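Local structure of tyrosinase (Burkholderia thailandensis, 5ZRD) at residues A[32-37]-A[107-112]; A[167-172]-A[470-475]; A[237-242]-A[413-418]; A[335-340]-A[389-394]; A[425-430]-A[530-535]. The protein is a dicopper monooxygenase that hydroxylates monophenols to catechols and probably oxidises these further to quinones, working efficiently at acidic pH. All coordinates share one frame; numbering follows the deposited sequence.

Interaction 1 (A[32-37]-A[107-112]); sequences LVRAWV and SIVPGV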
# COMPACT_ATOMS: atom_id res chain seq x y z
N LEU A 32 -32.75 29.86 -24.02
CA LEU A 32 -31.86 28.73 -23.88
C LEU A 32 -30.40 29.20 -24.03
O LEU A 32 -29.59 28.94 -23.15
CB LEU A 32 -32.19 27.65 -24.92
CG LEU A 32 -31.31 26.41 -24.83
CD1 LEU A 32 -31.66 25.59 -23.60
CD2 LEU A 32 -31.38 25.59 -26.10
N VAL A 33 -30.10 29.91 -25.12
CA VAL A 33 -28.73 30.39 -25.34
C VAL A 33 -28.32 31.31 -24.18
O VAL A 33 -27.23 31.15 -23.63
CB VAL A 33 -28.57 31.08 -26.71
CG1 VAL A 33 -27.27 31.87 -26.79
CG2 VAL A 33 -28.62 30.07 -27.86
N ARG A 34 -29.20 32.22 -23.78
CA ARG A 34 -28.86 33.17 -22.73
C ARG A 34 -28.54 32.42 -21.45
O ARG A 34 -27.66 32.83 -20.74
CB ARG A 34 -29.99 34.19 -22.50
CG ARG A 34 -29.78 35.11 -21.30
CD ARG A 34 -30.93 36.09 -21.06
NE ARG A 34 -30.94 37.12 -22.09
CZ ARG A 34 -31.80 37.20 -23.09
NH1 ARG A 34 -31.64 38.16 -23.99
NH2 ARG A 34 -32.81 36.34 -23.21
N ALA A 35 -29.28 31.34 -21.16
CA ALA A 35 -29.06 30.52 -19.94
C ALA A 35 -27.70 29.81 -20.01
O ALA A 35 -26.99 29.68 -19.00
CB ALA A 35 -30.18 29.52 -19.80
N TRP A 36 -27.36 29.32 -21.20
CA TRP A 36 -26.12 28.60 -21.38
C TRP A 36 -24.95 29.59 -21.27
O TRP A 36 -23.90 29.27 -20.65
CB TRP A 36 -26.14 27.85 -22.71
CG TRP A 36 -26.66 26.46 -22.62
CD1 TRP A 36 -27.94 26.01 -22.82
CD2 TRP A 36 -25.89 25.30 -22.28
NE1 TRP A 36 -28.01 24.66 -22.64
CE2 TRP A 36 -26.77 24.20 -22.29
CE3 TRP A 36 -24.55 25.10 -21.97
CZ2 TRP A 36 -26.34 22.92 -22.02
CZ3 TRP A 36 -24.11 23.83 -21.69
CH2 TRP A 36 -25.00 22.76 -21.72
N VAL A 37 -25.10 30.79 -21.85
CA VAL A 37 -24.07 31.83 -21.65
C VAL A 37 -23.89 32.06 -20.14
O VAL A 37 -22.78 32.01 -19.60
CB VAL A 37 -24.42 33.13 -22.40
CG1 VAL A 37 -23.43 34.24 -22.07
CG2 VAL A 37 -24.47 32.91 -23.91
N SER A 107 -31.52 29.17 -12.95
CA SER A 107 -30.92 30.20 -12.12
C SER A 107 -30.49 31.42 -12.94
O SER A 107 -30.32 32.46 -12.37
CB SER A 107 -29.74 29.67 -11.36
OG SER A 107 -28.61 29.64 -12.22
N ILE A 108 -30.28 31.28 -14.24
CA ILE A 108 -30.01 32.40 -15.10
C ILE A 108 -31.33 32.86 -15.70
O ILE A 108 -31.66 34.04 -15.63
CB ILE A 108 -29.02 32.01 -16.22
CG1 ILE A 108 -27.70 31.41 -15.70
CG2 ILE A 108 -28.77 33.18 -17.18
CD1 ILE A 108 -27.17 32.05 -14.44
N VAL A 109 -32.05 31.95 -16.37
CA VAL A 109 -33.33 32.28 -17.01
C VAL A 109 -34.44 31.45 -16.34
O VAL A 109 -34.56 30.26 -16.67
CB VAL A 109 -33.34 31.99 -18.51
CG1 VAL A 109 -34.72 32.22 -19.09
CG2 VAL A 109 -32.28 32.77 -19.28
N PRO A 110 -35.27 32.07 -15.45
CA PRO A 110 -36.29 31.28 -14.73
C PRO A 110 -37.28 30.53 -15.63
O PRO A 110 -37.68 31.02 -16.72
CB PRO A 110 -36.97 32.32 -13.81
CG PRO A 110 -35.79 33.21 -13.43
CD PRO A 110 -35.11 33.39 -14.78
N GLY A 111 -37.62 29.29 -15.19
CA GLY A 111 -38.55 28.42 -15.93
C GLY A 111 -38.05 28.04 -17.33
O GLY A 111 -38.84 27.61 -18.18
N VAL A 112 -36.75 28.17 -17.63
CA VAL A 112 -36.30 27.67 -18.95
C VAL A 112 -36.24 26.13 -18.86
O VAL A 112 -36.05 25.56 -17.75
CB VAL A 112 -34.95 28.27 -19.42
CG1 VAL A 112 -33.78 27.68 -18.67
CG2 VAL A 112 -34.73 28.10 -20.91
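Val109 carries much of the meeting between the middle of helix 27-41 and the turn that follows helix 90-108. Its CB points at the helix, and with chi1 at 175° CG1 stands anti to the backbone N while CG2 is anti to the carbonyl carbon. CG2 is the branch that touches: Val109 CG2 lies 3.9 Å from Ala35 CB and 3.8 Å from Ala35 N, and it also meets the aliphatic chain of Arg34, which crosses it at about a right angle, at 4.0 Å from Arg34 CG. On one flank Ile108 CG2 rests 3.7 Å from Arg34 O; on the other Val112 CG1 reaches Ala35 CB at 4.2 Å. No hydrogen bond joins the segments. A type II turn, Val109 to Val112 with Gly111 at positive phi, brings both valines onto the same helix. The guanidinium of Arg34 goes elsewhere, to a salt bridge with Asp141, while Leu105 of helix 90-108 packs on Ala35 and Val112, and strand 137-140 flanks Val33 and Arg34.

Interaction 2 (A[167-172]-A[470-475]); sequences NIYEKP and WNVVQC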
# COMPACT_ATOMS: atom_id res chain seq x y z
N ASN A 167 -0.38 13.72 -17.51
CA ASN A 167 -0.96 12.49 -18.07
C ASN A 167 -2.15 12.83 -18.98
O ASN A 167 -2.55 14.00 -19.08
CB ASN A 167 -1.31 11.53 -16.94
CG ASN A 167 -2.41 12.13 -16.10
OD1 ASN A 167 -3.34 12.63 -16.68
ND2 ASN A 167 -2.26 12.17 -14.79
N ILE A 168 -2.73 11.81 -19.61
CA ILE A 168 -3.67 12.05 -20.69
C ILE A 168 -5.03 12.45 -20.11
O ILE A 168 -5.90 12.94 -20.86
CB ILE A 168 -3.77 10.86 -21.67
CG1 ILE A 168 -4.20 9.56 -20.99
CG2 ILE A 168 -2.47 10.66 -22.44
CD1 ILE A 168 -4.42 8.44 -21.93
N TYR A 169 -5.20 12.32 -18.79
CA TYR A 169 -6.37 12.93 -18.17
C TYR A 169 -6.31 14.46 -18.29
O TYR A 169 -7.36 15.10 -18.28
CB TYR A 169 -6.49 12.62 -16.68
CG TYR A 169 -6.61 11.17 -16.32
CD1 TYR A 169 -7.04 10.23 -17.24
CD2 TYR A 169 -6.33 10.75 -15.03
CE1 TYR A 169 -7.15 8.88 -16.89
CE2 TYR A 169 -6.43 9.41 -14.67
CZ TYR A 169 -6.86 8.47 -15.60
OH TYR A 169 -6.95 7.15 -15.29
N GLU A 170 -5.11 15.04 -18.36
CA GLU A 170 -4.90 16.47 -18.05
C GLU A 170 -5.12 17.31 -19.29
O GLU A 170 -4.78 16.87 -20.42
CB GLU A 170 -3.51 16.69 -17.45
CG GLU A 170 -3.36 15.98 -16.12
CD GLU A 170 -2.13 16.38 -15.35
OE1 GLU A 170 -2.20 16.45 -14.11
OE2 GLU A 170 -1.12 16.58 -16.01
N LYS A 171 -5.71 18.49 -19.05
CA LYS A 171 -6.03 19.43 -20.10
C LYS A 171 -5.86 20.84 -19.56
O LYS A 171 -6.41 21.16 -18.49
CB LYS A 171 -7.43 19.11 -20.63
CG LYS A 171 -7.43 18.14 -21.79
CD LYS A 171 -8.60 17.20 -21.92
CE LYS A 171 -9.42 17.46 -23.15
NZ LYS A 171 -9.71 16.25 -23.95
N PRO A 172 -5.12 21.70 -20.30
CA PRO A 172 -4.79 23.02 -19.75
C PRO A 172 -5.97 24.00 -19.71
O PRO A 172 -6.96 23.84 -20.45
CB PRO A 172 -3.79 23.61 -20.76
CG PRO A 172 -4.25 23.05 -22.09
CD PRO A 172 -4.65 21.63 -21.71
N TRP A 470 -10.28 6.88 -21.02
CA TRP A 470 -8.83 6.86 -21.04
C TRP A 470 -8.35 6.35 -19.68
O TRP A 470 -8.95 6.72 -18.69
CB TRP A 470 -8.28 8.26 -21.30
CG TRP A 470 -8.74 8.84 -22.60
CD1 TRP A 470 -9.54 9.92 -22.77
CD2 TRP A 470 -8.41 8.35 -23.91
NE1 TRP A 470 -9.73 10.15 -24.11
CE2 TRP A 470 -9.04 9.21 -24.83
CE3 TRP A 470 -7.62 7.30 -24.39
CZ2 TRP A 470 -8.93 9.05 -26.21
CZ3 TRP A 470 -7.48 7.15 -25.76
CH2 TRP A 470 -8.12 8.03 -26.65
N ASN A 471 -7.24 5.61 -19.66
CA ASN A 471 -6.64 5.10 -18.42
C ASN A 471 -5.17 5.51 -18.27
O ASN A 471 -4.37 5.38 -19.20
CB ASN A 471 -6.57 3.58 -18.38
CG ASN A 471 -7.82 2.97 -17.80
OD1 ASN A 471 -8.52 2.24 -18.49
ND2 ASN A 471 -8.08 3.28 -16.54
N VAL A 472 -4.85 5.91 -17.05
CA VAL A 472 -3.47 6.10 -16.60
C VAL A 472 -3.18 5.05 -15.53
O VAL A 472 -3.80 5.07 -14.48
CB VAL A 472 -3.27 7.50 -15.99
CG1 VAL A 472 -1.86 7.68 -15.45
CG2 VAL A 472 -3.64 8.59 -16.96
N VAL A 473 -2.24 4.17 -15.80
CA VAL A 473 -2.03 3.02 -14.94
C VAL A 473 -0.56 2.95 -14.49
O VAL A 473 0.36 3.20 -15.30
CB VAL A 473 -2.45 1.72 -15.65
CG1 VAL A 473 -1.76 1.54 -17.00
CG2 VAL A 473 -2.24 0.51 -14.76
N GLN A 474 -0.37 2.55 -13.23
CA GLN A 474 0.95 2.57 -12.58
C GLN A 474 1.79 1.31 -12.85
O GLN A 474 2.95 1.33 -12.49
CB GLN A 474 0.81 2.76 -11.07
CG GLN A 474 0.52 4.19 -10.65
CD GLN A 474 0.54 4.36 -9.14
OE1 GLN A 474 1.17 3.58 -8.41
NE2 GLN A 474 -0.16 5.38 -8.66
N CYS A 475 1.28 0.23 -13.44
CA CYS A 475 2.13 -0.94 -13.78
C CYS A 475 2.03 -1.21 -15.29
O CYS A 475 0.95 -1.09 -15.86
CB CYS A 475 1.82 -2.17 -12.92
SG CYS A 475 0.07 -2.52 -12.55
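One irregular backbone folds into a type I turn from Asn167 to Glu170 and the other is extended, with Asn167 CA and Val472 CA 7.0 Å apart. Tyr169 spans the gap, with CG anti to its carbonyl carbon (chi1 -60°). Val472 CG2 sits almost over the centre of its ring, 3.5 Å from the Tyr169 ring centroid and 12° off the normal, a CH-pi contact. The ring edge approaches Trp470 O, 3.3 Å from Tyr169 CE1. At the tip Tyr169 OH accepts a hydrogen bond from Val472 N at 3.0 Å (N-H...O 160°), so Val472 holds the phenol by backbone and methyl. The hydroxyl also bonds a glycerol, probably from the crystallisation liquor. Val472 CG2 is shared with Asn167 CB, at 3.8 Å, while Ile168 CD1 crosses to Trp470 CB at 3.9 Å. Asn167 OD1 takes a weak bond from Tyr169 N, as in an Asx turn. Asn167 extends a beta ladder into a second subunit, whose Gly164 packs on Asn167 and Val472. The contact joins a loop of the central tyrosinase domain to one of the C-terminal part beside a subunit interface, the side chain of Trp470 about 11 Å from those of the copper ligands His57 and His281.

Interaction 3 (A[237-242]-A[413-418]); sequences VYAKYV and KSLLAV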
# COMPACT_ATOMS: atom_id res chain seq x y z
N VAL A 237 -28.04 3.19 -35.74
CA VAL A 237 -28.42 3.67 -34.43
C VAL A 237 -29.93 3.87 -34.39
O VAL A 237 -30.52 3.72 -33.34
CB VAL A 237 -27.69 4.97 -34.05
CG1 VAL A 237 -28.12 5.43 -32.65
CG2 VAL A 237 -26.19 4.78 -34.14
N TYR A 238 -30.55 4.18 -35.53
CA TYR A 238 -31.99 4.34 -35.54
C TYR A 238 -32.69 3.05 -35.10
O TYR A 238 -33.53 3.04 -34.13
CB TYR A 238 -32.45 4.79 -36.93
CG TYR A 238 -33.94 4.93 -37.08
CD1 TYR A 238 -34.74 3.84 -37.38
CD2 TYR A 238 -34.55 6.16 -36.91
CE1 TYR A 238 -36.12 3.98 -37.52
CE2 TYR A 238 -35.93 6.32 -37.04
CZ TYR A 238 -36.72 5.23 -37.36
OH TYR A 238 -38.06 5.39 -37.49
N ALA A 239 -32.33 1.97 -35.79
CA ALA A 239 -32.83 0.63 -35.44
C ALA A 239 -32.51 0.30 -33.97
O ALA A 239 -33.32 -0.35 -33.32
CB ALA A 239 -32.20 -0.41 -36.33
N LYS A 240 -31.31 0.63 -33.50
CA LYS A 240 -30.94 0.23 -32.15
C LYS A 240 -31.82 0.97 -31.11
O LYS A 240 -32.22 0.40 -30.12
CB LYS A 240 -29.45 0.50 -31.93
CG LYS A 240 -28.50 -0.58 -32.43
CD LYS A 240 -27.24 -0.64 -31.57
CE LYS A 240 -26.22 -1.68 -32.00
NZ LYS A 240 -26.50 -3.00 -31.39
N TYR A 241 -32.16 2.24 -31.36
CA TYR A 241 -33.05 3.01 -30.47
C TYR A 241 -34.47 2.43 -30.49
O TYR A 241 -35.09 2.29 -29.44
CB TYR A 241 -33.04 4.48 -30.86
CG TYR A 241 -32.09 5.39 -30.13
CD1 TYR A 241 -31.98 5.37 -28.75
CD2 TYR A 241 -31.40 6.39 -30.81
CE1 TYR A 241 -31.13 6.23 -28.07
CE2 TYR A 241 -30.57 7.27 -30.15
CZ TYR A 241 -30.43 7.20 -28.77
OH TYR A 241 -29.65 8.08 -28.09
N VAL A 242 -34.96 2.05 -31.67
CA VAL A 242 -36.26 1.38 -31.79
C VAL A 242 -36.24 0.08 -30.99
O VAL A 242 -37.11 -0.14 -30.14
CB VAL A 242 -36.69 1.11 -33.25
CG1 VAL A 242 -37.97 0.28 -33.30
CG2 VAL A 242 -36.87 2.38 -34.07
N LYS A 413 -42.10 -2.33 -36.07
CA LYS A 413 -42.12 -3.82 -35.87
C LYS A 413 -41.33 -4.55 -36.97
O LYS A 413 -40.54 -5.47 -36.71
CB LYS A 413 -43.54 -4.40 -35.97
CG LYS A 413 -44.07 -5.08 -34.72
CD LYS A 413 -44.96 -4.17 -33.89
CE LYS A 413 -45.30 -4.72 -32.52
NZ LYS A 413 -45.66 -3.63 -31.59
N SER A 414 -41.60 -4.16 -38.20
CA SER A 414 -41.12 -4.89 -39.32
C SER A 414 -39.67 -4.51 -39.59
O SER A 414 -38.89 -5.35 -40.02
CB SER A 414 -41.96 -4.65 -40.52
OG SER A 414 -41.63 -3.39 -41.06
N LEU A 415 -39.29 -3.26 -39.35
CA LEU A 415 -37.88 -2.92 -39.52
C LEU A 415 -37.01 -3.87 -38.69
O LEU A 415 -35.96 -4.29 -39.15
CB LEU A 415 -37.65 -1.47 -39.12
CG LEU A 415 -36.18 -1.06 -39.05
CD1 LEU A 415 -35.62 -0.88 -40.45
CD2 LEU A 415 -36.02 0.20 -38.22
N LEU A 416 -37.49 -4.23 -37.48
CA LEU A 416 -36.84 -5.18 -36.56
C LEU A 416 -37.12 -6.66 -36.93
O LEU A 416 -36.59 -7.55 -36.25
CB LEU A 416 -37.38 -4.96 -35.14
CG LEU A 416 -37.15 -3.59 -34.49
CD1 LEU A 416 -37.64 -3.61 -33.04
CD2 LEU A 416 -35.67 -3.18 -34.56
N ALA A 417 -37.99 -6.94 -37.89
CA ALA A 417 -38.39 -8.33 -38.19
C ALA A 417 -37.32 -9.03 -39.02
O ALA A 417 -36.73 -8.46 -39.96
CB ALA A 417 -39.72 -8.37 -38.93
N VAL A 418 -37.14 -10.30 -38.71
CA VAL A 418 -36.33 -11.18 -39.54
C VAL A 418 -37.04 -11.37 -40.88
O VAL A 418 -38.14 -11.91 -40.92
CB VAL A 418 -36.08 -12.52 -38.83
CG1 VAL A 418 -35.24 -13.47 -39.69
CG2 VAL A 418 -35.45 -12.30 -37.46
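Leu415 and Leu416, consecutive residues near the C-terminal end of helix 410-415, carry the close part of this contact against one side of helix 237-244. Their chi1 values differ: Leu415 has CG anti to the backbone N (171°), whereas Leu416 has CG anti to the carbonyl carbon (-62°). Leu415 CD2 comes in at the edge of the Tyr238 ring, near its plane, at 3.8 Å from Tyr238 CE1, the two side chains crossing obliquely. Leu416 uses both methyls: Leu416 CD1 meets Val242 CG1 at 3.9 Å, and Leu416 CD2 lies 3.9 Å from Ala239 O. The small Ala239 lies between these two grips, its CB only loosely touched, 4.3 Å from Leu415 CD2. Here a short helix of the C-terminal part of the chain leans on a helix of the common central domain that holds the dicopper site; Leu412, one turn earlier, also touches Tyr238 and Val242. On the far side of helix 237-244, Tyr241 faces helix 315-334 and bonds Glu119 through its hydroxyl. The outer side is much looser: Lys413 and Ser414 are exposed, the lysine CB points away from helix 237-244, and its chain is poorly ordered.

Interaction 4 (A[335-340]-A[389-394]); sequences GHTDRL and CINIER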
# COMPACT_ATOMS: atom_id res chain seq x y z
N GLY A 335 -45.37 0.40 -19.16
CA GLY A 335 -46.08 0.41 -17.89
C GLY A 335 -45.21 0.75 -16.71
O GLY A 335 -45.59 0.41 -15.58
N HIS A 336 -44.11 1.49 -16.93
CA HIS A 336 -43.16 1.76 -15.83
C HIS A 336 -43.05 3.26 -15.54
O HIS A 336 -42.02 3.68 -15.01
CB HIS A 336 -41.79 1.13 -16.12
CG HIS A 336 -41.86 -0.36 -16.19
ND1 HIS A 336 -42.01 -1.14 -15.06
CD2 HIS A 336 -41.92 -1.20 -17.24
CE1 HIS A 336 -42.13 -2.40 -15.43
NE2 HIS A 336 -42.06 -2.46 -16.74
N THR A 337 -44.08 4.06 -15.84
CA THR A 337 -44.06 5.47 -15.46
C THR A 337 -44.06 5.65 -13.94
O THR A 337 -43.57 6.70 -13.47
CB THR A 337 -45.24 6.30 -16.00
OG1 THR A 337 -46.42 5.79 -15.37
CG2 THR A 337 -45.27 6.33 -17.52
N ASP A 338 -44.52 4.66 -13.15
CA ASP A 338 -44.55 4.88 -11.68
C ASP A 338 -43.86 3.82 -10.85
O ASP A 338 -43.81 3.92 -9.64
CB ASP A 338 -45.98 5.08 -11.19
CG ASP A 338 -46.63 6.31 -11.77
OD1 ASP A 338 -46.41 7.40 -11.20
OD2 ASP A 338 -47.32 6.23 -12.80
N ARG A 339 -43.32 2.81 -11.47
CA ARG A 339 -42.57 1.84 -10.70
C ARG A 339 -41.50 1.24 -11.61
O ARG A 339 -41.69 1.11 -12.83
CB ARG A 339 -43.45 0.73 -10.12
CG ARG A 339 -44.41 0.08 -11.11
CD ARG A 339 -45.34 -0.88 -10.38
NE ARG A 339 -45.90 -1.92 -11.24
CZ ARG A 339 -46.58 -2.99 -10.81
NH1 ARG A 339 -47.14 -3.82 -11.68
NH2 ARG A 339 -46.71 -3.23 -9.51
N LEU A 340 -40.40 0.94 -10.97
CA LEU A 340 -39.31 0.23 -11.56
C LEU A 340 -38.99 -0.93 -10.62
O LEU A 340 -39.27 -0.85 -9.43
CB LEU A 340 -38.11 1.17 -11.73
CG LEU A 340 -38.29 2.32 -12.72
CD1 LEU A 340 -37.07 3.23 -12.72
CD2 LEU A 340 -38.53 1.80 -14.13
N CYS A 389 -37.03 9.87 -8.92
CA CYS A 389 -37.11 10.38 -10.34
C CYS A 389 -37.64 9.31 -11.31
O CYS A 389 -37.29 9.26 -12.53
CB CYS A 389 -35.77 10.89 -10.84
SG CYS A 389 -34.43 9.68 -10.70
N ILE A 390 -38.57 8.51 -10.81
CA ILE A 390 -39.24 7.55 -11.68
C ILE A 390 -40.23 8.28 -12.60
O ILE A 390 -40.26 8.11 -13.83
CB ILE A 390 -39.88 6.43 -10.85
CG1 ILE A 390 -38.81 5.75 -9.99
CG2 ILE A 390 -40.61 5.43 -11.74
CD1 ILE A 390 -39.30 4.66 -9.09
N ASN A 391 -41.05 9.15 -12.03
CA ASN A 391 -42.07 9.77 -12.81
C ASN A 391 -41.68 11.23 -13.01
O ASN A 391 -41.77 12.03 -12.06
CB ASN A 391 -43.44 9.67 -12.14
CG ASN A 391 -44.54 10.24 -13.02
OD1 ASN A 391 -44.37 11.30 -13.62
ND2 ASN A 391 -45.64 9.52 -13.14
N ILE A 392 -41.28 11.57 -14.23
CA ILE A 392 -40.76 12.92 -14.41
C ILE A 392 -41.88 13.97 -14.19
O ILE A 392 -41.56 15.07 -13.80
CB ILE A 392 -40.09 13.10 -15.79
CG1 ILE A 392 -41.05 12.84 -16.94
CG2 ILE A 392 -38.82 12.27 -15.91
CD1 ILE A 392 -40.49 13.20 -18.30
N GLU A 393 -43.15 13.67 -14.49
CA GLU A 393 -44.26 14.66 -14.38
C GLU A 393 -44.61 14.86 -12.89
O GLU A 393 -44.52 15.97 -12.37
CB GLU A 393 -45.46 14.22 -15.22
CG GLU A 393 -45.17 14.12 -16.70
CD GLU A 393 -46.25 13.49 -17.58
OE1 GLU A 393 -47.10 12.73 -17.04
OE2 GLU A 393 -46.24 13.72 -18.83
N ARG A 394 -44.85 13.78 -12.17
CA ARG A 394 -45.30 13.86 -10.75
C ARG A 394 -44.15 14.20 -9.81
O ARG A 394 -44.41 14.82 -8.81
CB ARG A 394 -45.95 12.55 -10.26
CG ARG A 394 -47.09 12.07 -11.15
CD ARG A 394 -47.75 10.79 -10.66
NE ARG A 394 -48.85 10.44 -11.56
CZ ARG A 394 -50.05 11.04 -11.62
NH1 ARG A 394 -50.50 11.75 -10.59
NH2 ARG A 394 -50.79 10.92 -12.73
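With CG anti to its backbone N (chi1 -176°), Asn391 swings its amide toward the loop 335-340, while Asp338, whose CG is anti to the carbonyl carbon (chi1 -63°), curls its carboxylate back to meet it. The two side chains run side by side in the same direction, their flat groups 47° apart. Asn391 ND2 donates to Asp338 OD1 at 3.0 Å, arriving from above the carboxylate plane. Asn391 is the N-cap of the short helix that follows, its OD1 accepting from Arg394 N at 2.9 Å and more weakly from Glu393 N. Thr337 OG1 bonds Asp338 OD2 at 2.8 Å, so each carboxylate oxygen has a partner. Ile390 CG2 makes the apolar part of the contact, 4.0 Å from Leu340 CG and 3.7 Å from the backbone carbon Asp338 C. Gln331, in helix 315-334, ties the segments together by bonding both His336 O and Ile390 O. The carboxylate probably steadies the capping amide; the long Asp338 OD1 to Arg394 NE ion pair, 3.9 Å, probably adds only weak attraction.

Interaction 5 (A[425-430]-A[530-535]); sequences KKLTVT and PKFEVS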
# COMPACT_ATOMS: atom_id res chain seq x y z
N LYS A 425 -31.25 -16.86 -35.87
CA LYS A 425 -30.25 -17.27 -34.87
C LYS A 425 -29.38 -16.07 -34.47
O LYS A 425 -29.43 -14.98 -35.09
CB LYS A 425 -29.33 -18.35 -35.44
CG LYS A 425 -29.98 -19.68 -35.70
CD LYS A 425 -29.15 -20.69 -36.47
CE LYS A 425 -29.44 -22.10 -36.03
NZ LYS A 425 -28.85 -23.12 -36.93
N LYS A 426 -28.55 -16.28 -33.43
CA LYS A 426 -27.67 -15.22 -33.02
C LYS A 426 -26.24 -15.73 -32.93
O LYS A 426 -26.02 -16.88 -32.65
CB LYS A 426 -28.17 -14.57 -31.73
CG LYS A 426 -27.94 -15.32 -30.43
CD LYS A 426 -28.42 -14.52 -29.22
CE LYS A 426 -29.08 -15.41 -28.20
NZ LYS A 426 -29.92 -14.66 -27.24
N LEU A 427 -25.30 -14.80 -33.16
CA LEU A 427 -23.86 -15.05 -33.07
C LEU A 427 -23.35 -14.54 -31.72
O LEU A 427 -23.55 -13.38 -31.39
CB LEU A 427 -23.15 -14.29 -34.20
CG LEU A 427 -21.65 -14.56 -34.33
CD1 LEU A 427 -21.38 -15.99 -34.79
CD2 LEU A 427 -20.99 -13.58 -35.28
N THR A 428 -22.64 -15.39 -30.98
CA THR A 428 -21.98 -14.97 -29.80
C THR A 428 -20.47 -14.92 -30.11
O THR A 428 -19.89 -15.89 -30.57
CB THR A 428 -22.29 -15.90 -28.61
OG1 THR A 428 -23.70 -15.98 -28.33
CG2 THR A 428 -21.58 -15.46 -27.35
N VAL A 429 -19.87 -13.78 -29.85
CA VAL A 429 -18.45 -13.57 -30.05
C VAL A 429 -17.79 -13.49 -28.68
O VAL A 429 -18.17 -12.65 -27.87
CB VAL A 429 -18.12 -12.32 -30.89
CG1 VAL A 429 -16.63 -12.23 -31.18
CG2 VAL A 429 -18.91 -12.28 -32.19
N THR A 430 -16.80 -14.35 -28.46
CA THR A 430 -15.98 -14.32 -27.25
C THR A 430 -14.51 -14.38 -27.64
O THR A 430 -14.03 -15.37 -28.12
CB THR A 430 -16.37 -15.44 -26.26
OG1 THR A 430 -16.26 -16.74 -26.85
CG2 THR A 430 -17.78 -15.26 -25.73
N PRO A 530 -10.90 -14.53 -31.96
CA PRO A 530 -12.18 -14.62 -31.27
C PRO A 530 -12.79 -16.01 -31.48
O PRO A 530 -12.53 -16.65 -32.50
CB PRO A 530 -13.07 -13.53 -31.88
CG PRO A 530 -12.11 -12.67 -32.67
CD PRO A 530 -11.06 -13.66 -33.13
N LYS A 531 -13.54 -16.48 -30.51
CA LYS A 531 -14.39 -17.64 -30.68
C LYS A 531 -15.76 -17.16 -31.16
O LYS A 531 -16.27 -16.14 -30.70
CB LYS A 531 -14.56 -18.43 -29.38
CG LYS A 531 -13.31 -19.12 -28.86
CD LYS A 531 -12.33 -18.21 -28.11
CE LYS A 531 -11.14 -18.95 -27.51
NZ LYS A 531 -10.40 -19.72 -28.54
N PHE A 532 -16.36 -17.94 -32.02
CA PHE A 532 -17.66 -17.67 -32.54
C PHE A 532 -18.59 -18.84 -32.24
O PHE A 532 -18.23 -19.97 -32.50
CB PHE A 532 -17.58 -17.50 -34.05
CG PHE A 532 -16.69 -16.36 -34.46
CD1 PHE A 532 -17.18 -15.05 -34.46
CD2 PHE A 532 -15.37 -16.58 -34.81
CE1 PHE A 532 -16.36 -14.00 -34.85
CE2 PHE A 532 -14.55 -15.52 -35.20
CZ PHE A 532 -15.05 -14.23 -35.23
N GLU A 533 -19.81 -18.56 -31.81
CA GLU A 533 -20.76 -19.60 -31.48
C GLU A 533 -22.12 -19.15 -32.00
O GLU A 533 -22.45 -17.96 -31.98
CB GLU A 533 -20.62 -19.85 -29.98
CG GLU A 533 -21.82 -20.38 -29.25
CD GLU A 533 -21.55 -20.47 -27.75
OE1 GLU A 533 -22.45 -20.94 -26.99
OE2 GLU A 533 -20.42 -20.06 -27.33
N VAL A 534 -22.90 -20.10 -32.46
CA VAL A 534 -24.17 -19.86 -33.11
C VAL A 534 -25.23 -20.58 -32.29
O VAL A 534 -25.08 -21.77 -32.04
CB VAL A 534 -24.15 -20.38 -34.55
CG1 VAL A 534 -25.51 -20.27 -35.24
CG2 VAL A 534 -23.07 -19.66 -35.34
N SER A 535 -26.28 -19.85 -31.92
CA SER A 535 -27.38 -20.39 -31.13
C SER A 535 -28.28 -21.33 -31.94
O SER A 535 -28.13 -21.54 -33.15
CB SER A 535 -28.23 -19.24 -30.60
OG SER A 535 -28.97 -18.60 -31.65
O HOH W 1 -24.92 -17.46 -30.07
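Strands 426-430 and 531-534 form an antiparallel pair, with 531-534 at one edge of a three-stranded sheet whose central strand is 426-430. Thr428 and Glu533 are a hydrogen-bonded pair, Thr428 N giving to Glu533 O at 2.8 Å, nearly straight at 173°; Thr430 and Lys531 make the next, with Lys531 N to Thr430 O at 2.7 Å. At the far end the ladder finishes on a side chain: Ser535 OG accepts from Lys426 N at 3.0 Å, while Ser535 N donates to Lys426 O. One water donates to both Lys426 O and Glu533 O and also bonds Thr428 OG1. Strand 485-489 completes the sheet on the other side of 426-430. On the face they share with Val534, Leu427, Val429 and Phe532 pack on strand 502-509: Val429 CG2 lies 4.0 Å from Phe532 CD1, and Leu427 CD1 4.1 Å from Val534 CG2. Across the other face, Arg344 of a third subunit packs on Thr428 and Thr430.

Along the chain, interaction 1 closes first. Interaction 2 then spans a long stretch, between whose ends both interaction 3 and interaction 4 lie, with interaction 4 falling between the two segments of interaction 3. Interaction 5 opens soon after interaction 3 closes, strand 426-430 following helix 410-415, and alternates with interaction 2. In space none touches another: the centres of 3 and 5 are about 21 Å apart, whereas those of 1 and 5 stand about 50 Å apart on opposite sides of the chain's centre. Helix 90-108 borders interactions 1 and 4, helix 315-334 interactions 3 and 4. Interactions 2 and 3 join the central domain to C-terminal segments, while 2 and 5 also meet neighbouring subunits of the tetramer.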